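Local coordinates for protein serine protease pet (Escherichia coli, PDB 4OM9) that is a secreted autotransporter enterotoxin of enteroaggregative strains and probably cleaves host proteins such as alpha-fodrin through its serine protease domain, at residues Y213-D216 against K221-L224; F121-N126 against V242-S247. One frame throughout, in Å; residues are numbered along the deposited sequence.

Contact 1: residues Y213-D216 against K221-L224; sequences YVFD and KWVL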
ATOM      1  N   TYR A 213       7.743  10.737  28.955  1.00 31.91           N
ATOM      2  CA  TYR A 213       7.557   9.298  28.794  1.00 32.29           C
ATOM      3  C   TYR A 213       8.830   8.515  29.019  1.00 34.45           C
ATOM      4  O   TYR A 213       9.938   8.979  28.751  1.00 37.06           O
ATOM      5  CB  TYR A 213       7.010   8.961  27.397  1.00 33.47           C
ATOM      6  CG  TYR A 213       5.625   9.490  27.122  1.00 32.38           C
ATOM      7  CD1 TYR A 213       5.441  10.804  26.702  1.00 32.90           C
ATOM      8  CD2 TYR A 213       4.498   8.676  27.259  1.00 29.20           C
ATOM      9  CE1 TYR A 213       4.174  11.301  26.442  1.00 29.44           C
ATOM     10  CE2 TYR A 213       3.222   9.163  26.996  1.00 26.38           C
ATOM     11  CZ  TYR A 213       3.074  10.480  26.596  1.00 29.53           C
ATOM     12  OH  TYR A 213       1.838  11.016  26.333  1.00 30.81           O
ATOM     13  N   VAL A 214       8.663   7.285  29.458  1.00 27.47           N
ATOM     14  CA  VAL A 214       9.801   6.488  29.817  1.00 29.00           C
ATOM     15  C   VAL A 214       9.394   5.034  29.570  1.00 29.44           C
ATOM     16  O   VAL A 214       8.213   4.723  29.594  1.00 32.50           O
ATOM     17  CB  VAL A 214      10.211   6.840  31.267  1.00 32.24           C
ATOM     18  CG1 VAL A 214      10.210   5.652  32.174  1.00 31.53           C
ATOM     19  CG2 VAL A 214      11.518   7.604  31.279  1.00 28.98           C
ATOM     20  N   PHE A 215      10.336   4.162  29.240  1.00 32.04           N
ATOM     21  CA  PHE A 215       9.971   2.874  28.655  1.00 34.16           C
ATOM     22  C   PHE A 215      10.322   1.691  29.542  1.00 34.19           C
ATOM     23  O   PHE A 215      11.491   1.454  29.861  1.00 38.63           O
ATOM     24  CB  PHE A 215      10.638   2.730  27.285  1.00 34.39           C
ATOM     25  CG  PHE A 215      10.352   1.423  26.587  1.00 35.68           C
ATOM     26  CD1 PHE A 215       9.195   1.253  25.837  1.00 37.75           C
ATOM     27  CD2 PHE A 215      11.262   0.376  26.650  1.00 43.02           C
ATOM     28  CE1 PHE A 215       8.936   0.056  25.179  1.00 38.32           C
ATOM     29  CE2 PHE A 215      11.017  -0.822  25.995  1.00 41.31           C
ATOM     30  CZ  PHE A 215       9.839  -0.982  25.253  1.00 44.14           C
ATOM     31  N   ASP A 216       9.291   0.947  29.916  1.00 33.85           N
ATOM     32  CA  ASP A 216       9.391  -0.215  30.793  1.00 37.66           C
ATOM     33  C   ASP A 216      10.011  -1.400  30.058  1.00 44.79           C
ATOM     34  O   ASP A 216       9.445  -1.883  29.075  1.00 46.39           O
ATOM     35  CB  ASP A 216       7.989  -0.555  31.316  1.00 39.92           C
ATOM     36  CG  ASP A 216       7.970  -1.663  32.370  1.00 49.54           C
ATOM     37  OD1 ASP A 216       8.761  -2.634  32.279  1.00 47.56           O
ATOM     38  OD2 ASP A 216       7.112  -1.566  33.284  1.00 43.57           O
ATOM     39  N   LYS A 221       6.640  -1.394  27.135  1.00 49.90           N
ATOM     40  CA  LYS A 221       5.630  -0.370  26.934  1.00 43.64           C
ATOM     41  C   LYS A 221       6.093   0.996  27.417  1.00 38.40           C
ATOM     42  O   LYS A 221       6.804   1.109  28.407  1.00 36.22           O
ATOM     43  CB  LYS A 221       4.342  -0.753  27.657  1.00 43.73           C
ATOM     44  CG  LYS A 221       4.528  -0.988  29.152  1.00 42.92           C
ATOM     45  CD  LYS A 221       3.192  -1.032  29.871  1.00 39.42           C
ATOM     46  CE  LYS A 221       3.376  -1.137  31.384  1.00 41.12           C
ATOM     47  NZ  LYS A 221       2.061  -1.124  32.089  1.00 36.90           N
ATOM     48  N   TRP A 222       5.662   2.037  26.718  1.00 36.40           N
ATOM     49  CA  TRP A 222       5.898   3.401  27.169  1.00 34.10           C
ATOM     50  C   TRP A 222       4.950   3.799  28.302  1.00 33.86           C
ATOM     51  O   TRP A 222       3.741   3.527  28.278  1.00 33.49           O
ATOM     52  CB  TRP A 222       5.766   4.377  26.003  1.00 32.98           C
ATOM     53  CG  TRP A 222       6.906   4.258  25.055  1.00 33.79           C
ATOM     54  CD1 TRP A 222       6.945   3.520  23.921  1.00 34.80           C
ATOM     55  CD2 TRP A 222       8.186   4.871  25.185  1.00 36.21           C
ATOM     56  NE1 TRP A 222       8.169   3.646  23.313  1.00 37.71           N
ATOM     57  CE2 TRP A 222       8.956   4.471  24.073  1.00 37.87           C
ATOM     58  CE3 TRP A 222       8.759   5.730  26.134  1.00 33.65           C
ATOM     59  CZ2 TRP A 222      10.270   4.891  23.877  1.00 39.25           C
ATOM     60  CZ3 TRP A 222      10.059   6.149  25.943  1.00 34.11           C
ATOM     61  CH2 TRP A 222      10.805   5.730  24.816  1.00 40.64           C
ATOM     62  N   VAL A 223       5.522   4.472  29.282  1.00 33.32           N
ATOM     63  CA  VAL A 223       4.852   4.731  30.523  1.00 35.74           C
ATOM     64  C   VAL A 223       4.933   6.216  30.749  1.00 33.51           C
ATOM     65  O   VAL A 223       5.938   6.824  30.419  1.00 32.83           O
ATOM     66  CB  VAL A 223       5.526   3.912  31.657  1.00 39.40           C
ATOM     67  CG1 VAL A 223       5.509   4.627  33.000  1.00 38.31           C
ATOM     68  CG2 VAL A 223       4.924   2.517  31.719  1.00 40.71           C
ATOM     69  N   LEU A 224       3.874   6.814  31.284  1.00 29.22           N
ATOM     70  CA  LEU A 224       3.924   8.222  31.622  1.00 27.83           C
ATOM     71  C   LEU A 224       4.761   8.448  32.884  1.00 33.01           C
ATOM     72  O   LEU A 224       4.301   8.121  33.976  1.00 33.46           O
ATOM     73  CB  LEU A 224       2.523   8.757  31.845  1.00 24.74           C
ATOM     74  CG  LEU A 224       2.368  10.259  32.049  1.00 26.94           C
ATOM     75  CD1 LEU A 224       2.665  11.007  30.751  1.00 25.26           C
ATOM     76  CD2 LEU A 224       0.945  10.537  32.541  1.00 27.94           C
TER
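F215 and W222, a non-hydrogen-bonded pair of an antiparallel hairpin, show how one aromatic couple uses two kinds of contact. CB of F215 stands 3.6 Å from the centroid of the six-membered ring of W222, almost on the ring normal, a CH-pi contact. The F215 ring then turns its edge to the five-membered ring in an edge-to-face pair, planes at 57°. With CG of F215 anti to its backbone N (chi1 179°), CD1 reaches the indole while CE1 lies 3.3 Å from the backbone N of K221. On the same face of the sheet, CD1 of L224 sits over one face of the Y213 ring, toward its rim.

The backbone sets this register. V214 N lies 2.9 Å from V223 O and V223 N 2.7 Å from V214 O; D216 N binds K221 O, and the return bond is weak. Farther out, W222 NE1 is held by P46 O, D216 OD1 accepts from K218 N and forms a salt bridge with R133, and K221 NZ pairs with D118. Aromatic and apolar contacts thus join the strands on the face of Y213, F215, W222 and L224, whereas the charged ends of D216 and K221, on the face of V214 and V223, turn to partners elsewhere.

Contact 2: residues F121-N126 against V242-S247; sequences FNYNEN and VTPFDS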
ATOM      1  N   PHE A 121       3.930   4.102  36.422  1.00 41.35           N
ATOM      2  CA  PHE A 121       5.206   4.541  36.976  1.00 39.85           C
ATOM      3  C   PHE A 121       5.151   4.691  38.503  1.00 40.25           C
ATOM      4  O   PHE A 121       4.295   5.380  39.036  1.00 35.85           O
ATOM      5  CB  PHE A 121       5.676   5.862  36.368  1.00 41.73           C
ATOM      6  CG  PHE A 121       7.001   6.320  36.926  1.00 39.67           C
ATOM      7  CD1 PHE A 121       8.167   5.631  36.618  1.00 37.66           C
ATOM      8  CD2 PHE A 121       7.072   7.399  37.786  1.00 36.73           C
ATOM      9  CE1 PHE A 121       9.372   6.018  37.142  1.00 40.16           C
ATOM     10  CE2 PHE A 121       8.283   7.800  38.313  1.00 38.57           C
ATOM     11  CZ  PHE A 121       9.441   7.105  37.996  1.00 36.89           C
ATOM     12  N   ASN A 122       6.086   4.050  39.194  1.00 37.05           N
ATOM     13  CA  ASN A 122       6.119   4.086  40.656  1.00 38.61           C
ATOM     14  C   ASN A 122       7.361   4.777  41.190  1.00 38.47           C
ATOM     15  O   ASN A 122       8.394   4.139  41.397  1.00 39.24           O
ATOM     16  CB  ASN A 122       6.042   2.672  41.221  1.00 40.05           C
ATOM     17  CG  ASN A 122       5.764   2.658  42.699  1.00 44.39           C
ATOM     18  OD1 ASN A 122       5.884   3.681  43.372  1.00 44.99           O
ATOM     19  ND2 ASN A 122       5.389   1.496  43.218  1.00 46.57           N
ATOM     20  N   TYR A 123       7.246   6.075  41.445  1.00 35.47           N
ATOM     21  CA  TYR A 123       8.370   6.878  41.917  1.00 38.40           C
ATOM     22  C   TYR A 123       8.954   6.399  43.246  1.00 41.55           C
ATOM     23  O   TYR A 123      10.059   6.780  43.603  1.00 44.79           O
ATOM     24  CB  TYR A 123       7.949   8.343  42.060  1.00 35.22           C
ATOM     25  CG  TYR A 123       9.111   9.324  42.128  1.00 34.65           C
ATOM     26  CD1 TYR A 123      10.169   9.244  41.223  1.00 34.42           C
ATOM     27  CD2 TYR A 123       9.123  10.359  43.062  1.00 35.23           C
ATOM     28  CE1 TYR A 123      11.225  10.155  41.258  1.00 34.77           C
ATOM     29  CE2 TYR A 123      10.164  11.270  43.108  1.00 35.59           C
ATOM     30  CZ  TYR A 123      11.224  11.161  42.204  1.00 35.36           C
ATOM     31  OH  TYR A 123      12.249  12.070  42.242  1.00 35.86           O
ATOM     32  N   ASN A 124       8.208   5.574  43.973  1.00 46.98           N
ATOM     33  CA  ASN A 124       8.602   5.154  45.312  1.00 46.98           C
ATOM     34  C   ASN A 124       9.424   3.879  45.351  1.00 49.75           C
ATOM     35  O   ASN A 124       9.741   3.374  46.429  1.00 55.70           O
ATOM     36  CB  ASN A 124       7.367   4.971  46.183  1.00 49.70           C
ATOM     37  CG  ASN A 124       6.570   6.235  46.304  1.00 53.28           C
ATOM     38  OD1 ASN A 124       7.126   7.334  46.283  1.00 52.33           O
ATOM     39  ND2 ASN A 124       5.255   6.096  46.410  1.00 53.08           N
ATOM     40  N   GLU A 125       9.754   3.353  44.178  1.00 47.40           N
ATOM     41  CA  GLU A 125      10.705   2.255  44.072  1.00 47.27           C
ATOM     42  C   GLU A 125      12.070   2.857  44.271  1.00 46.61           C
ATOM     43  O   GLU A 125      12.253   4.040  43.994  1.00 49.32           O
ATOM     44  CB  GLU A 125      10.612   1.560  42.711  1.00 49.03           C
ATOM     45  CG  GLU A 125       9.408   0.653  42.531  1.00 50.98           C
ATOM     46  CD  GLU A 125       9.628  -0.719  43.135  1.00 63.78           C
ATOM     47  OE1 GLU A 125       9.851  -1.674  42.358  1.00 63.43           O
ATOM     48  OE2 GLU A 125       9.587  -0.842  44.381  1.00 70.02           O
ATOM     49  N   ASN A 126      13.031   2.074  44.749  1.00 51.78           N
ATOM     50  CA  ASN A 126      14.379   2.617  44.922  1.00 52.69           C
ATOM     51  C   ASN A 126      15.063   2.840  43.569  1.00 47.32           C
ATOM     52  O   ASN A 126      14.643   2.292  42.542  1.00 44.86           O
ATOM     53  CB  ASN A 126      15.241   1.718  45.835  1.00 54.68           C
ATOM     54  CG  ASN A 126      15.432   0.309  45.289  1.00 53.59           C
ATOM     55  OD1 ASN A 126      15.637   0.106  44.093  1.00 53.97           O
ATOM     56  ND2 ASN A 126      15.376  -0.671  46.176  1.00 56.79           N
ATOM     57  N   VAL A 242      10.702  17.211  35.978  1.00 30.98           N
ATOM     58  CA  VAL A 242       9.429  16.551  35.825  1.00 31.50           C
ATOM     59  C   VAL A 242       8.804  16.205  37.169  1.00 29.30           C
ATOM     60  O   VAL A 242       9.423  15.536  38.005  1.00 27.77           O
ATOM     61  CB  VAL A 242       9.562  15.265  35.020  1.00 30.29           C
ATOM     62  CG1 VAL A 242       8.179  14.744  34.650  1.00 26.63           C
ATOM     63  CG2 VAL A 242      10.426  15.500  33.773  1.00 30.92           C
ATOM     64  N   THR A 243       7.570  16.658  37.367  1.00 36.21           N
ATOM     65  CA  THR A 243       6.772  16.211  38.507  1.00 37.05           C
ATOM     66  C   THR A 243       6.394  14.759  38.278  1.00 35.52           C
ATOM     67  O   THR A 243       5.694  14.450  37.330  1.00 36.30           O
ATOM     68  CB  THR A 243       5.512  17.071  38.693  1.00 37.92           C
ATOM     69  OG1 THR A 243       5.907  18.387  39.098  1.00 41.29           O
ATOM     70  CG2 THR A 243       4.572  16.468  39.742  1.00 35.96           C
ATOM     71  N   PRO A 244       6.895  13.860  39.131  1.00 33.56           N
ATOM     72  CA  PRO A 244       6.651  12.424  38.984  1.00 32.98           C
ATOM     73  C   PRO A 244       5.174  12.110  39.082  1.00 32.56           C
ATOM     74  O   PRO A 244       4.512  12.629  39.996  1.00 34.07           O
ATOM     75  CB  PRO A 244       7.415  11.807  40.160  1.00 34.53           C
ATOM     76  CG  PRO A 244       8.403  12.866  40.578  1.00 37.11           C
ATOM     77  CD  PRO A 244       7.703  14.162  40.325  1.00 33.78           C
ATOM     78  N   PHE A 245       4.659  11.279  38.180  1.00 35.43           N
ATOM     79  CA  PHE A 245       3.241  10.918  38.232  1.00 38.37           C
ATOM     80  C   PHE A 245       2.830  10.394  39.604  1.00 40.02           C
ATOM     81  O   PHE A 245       3.524   9.568  40.189  1.00 39.29           O
ATOM     82  CB  PHE A 245       2.884   9.856  37.186  1.00 34.68           C
ATOM     83  CG  PHE A 245       1.519   9.255  37.404  1.00 37.85           C
ATOM     84  CD1 PHE A 245       0.386   9.920  36.974  1.00 38.41           C
ATOM     85  CD2 PHE A 245       1.370   8.053  38.080  1.00 38.42           C
ATOM     86  CE1 PHE A 245      -0.877   9.382  37.191  1.00 42.19           C
ATOM     87  CE2 PHE A 245       0.124   7.512  38.291  1.00 42.43           C
ATOM     88  CZ  PHE A 245      -1.005   8.176  37.848  1.00 42.19           C
ATOM     89  N   ASP A 246       1.675  10.836  40.089  1.00 36.06           N
ATOM     90  CA  ASP A 246       1.264  10.529  41.470  1.00 35.92           C
ATOM     91  C   ASP A 246      -0.042   9.723  41.515  1.00 34.08           C
ATOM     92  O   ASP A 246      -1.124  10.276  41.382  1.00 31.14           O
ATOM     93  CB  ASP A 246       1.131  11.833  42.263  1.00 33.08           C
ATOM     94  CG  ASP A 246       0.631  11.628  43.691  1.00 33.49           C
ATOM     95  OD1 ASP A 246       0.315  10.495  44.120  1.00 40.03           O
ATOM     96  OD2 ASP A 246       0.555  12.641  44.406  1.00 35.07           O
ATOM     97  N   SER A 247       0.098   8.422  41.759  1.00 34.10           N
ATOM     98  CA  SER A 247      -1.007   7.476  41.843  1.00 36.88           C
ATOM     99  C   SER A 247      -2.031   7.767  42.936  1.00 40.69           C
ATOM    100  O   SER A 247      -3.241   7.739  42.713  1.00 39.93           O
ATOM    101  CB  SER A 247      -0.447   6.080  42.083  1.00 37.39           C
ATOM    102  OG  SER A 247      -0.511   5.316  40.900  1.00 42.86           O
TER
HETATM  103  O   HOH W   1       4.714   7.326  40.888  1.00 31.12           O
HETATM  104  O   HOH W   2       1.591   4.364  39.493  1.00 57.84           O
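Y123 meets P244 because its CG is anti to the backbone N (chi1 -162°), which carries the phenol ring across to the proline. F245 likewise has CG anti to its N (chi1 168°), and the edge of its ring comes near F121 O, with CD2 of F245 4.1 Å from that oxygen. CG of P244 lies over the centre of the Y123 ring, 3.5 Å from its centroid and 14° off the normal, a close CH-pi contact. CB of P244 also approaches the edge of the F121 ring, more loosely.

No direct hydrogen bond joins the segments; water does that work. One water donates to F121 O (2.7 Å from the water oxygen) and to F245 O, and accepts from Y123 N. A second donates to F121 O and accepts from S247 OG, so two waters grip that one carbonyl. Y123 OH bonds L181 O, and R182 makes a cation-pi contact with the tyrosine ring.

A type I beta turn from N122 to E125 shapes the loop, and N122 OD1 accepts from N124 N in an Asx turn. N126 and D246 N-cap helices 127-134 and 247-255. An Asx turn and capped helix entrance are thus docked, through a proline CH-pi contact and bridging waters, on strand 239-244 of an antiparallel sheet, in a domain whose family belongs to the PA clan of chymotrypsin-like proteases.

Overall arrangement
The two contacts pair a local hairpin with a long-range closure: four residues lie between the segments of contact 1 and 115 between those of contact 2. Their centres are about 12 Å apart. Both lie in the globular protease part, which belongs to the Immunoglobulin A1 protease family, and the long beta-helix is built from later residues. Along the chain the order is 121-126, 213-216, 221-224, 242-247, so the hairpin of contact 1 is nested inside the loop closed by contact 2. Strands 221-232 and 239-244 follow each other and are neighbours in one antiparallel sheet. F121 links the two directly: its CB packs 3.6 Å from CG1 of V223. Hairpin and docked loop therefore form one continuous part of the domain.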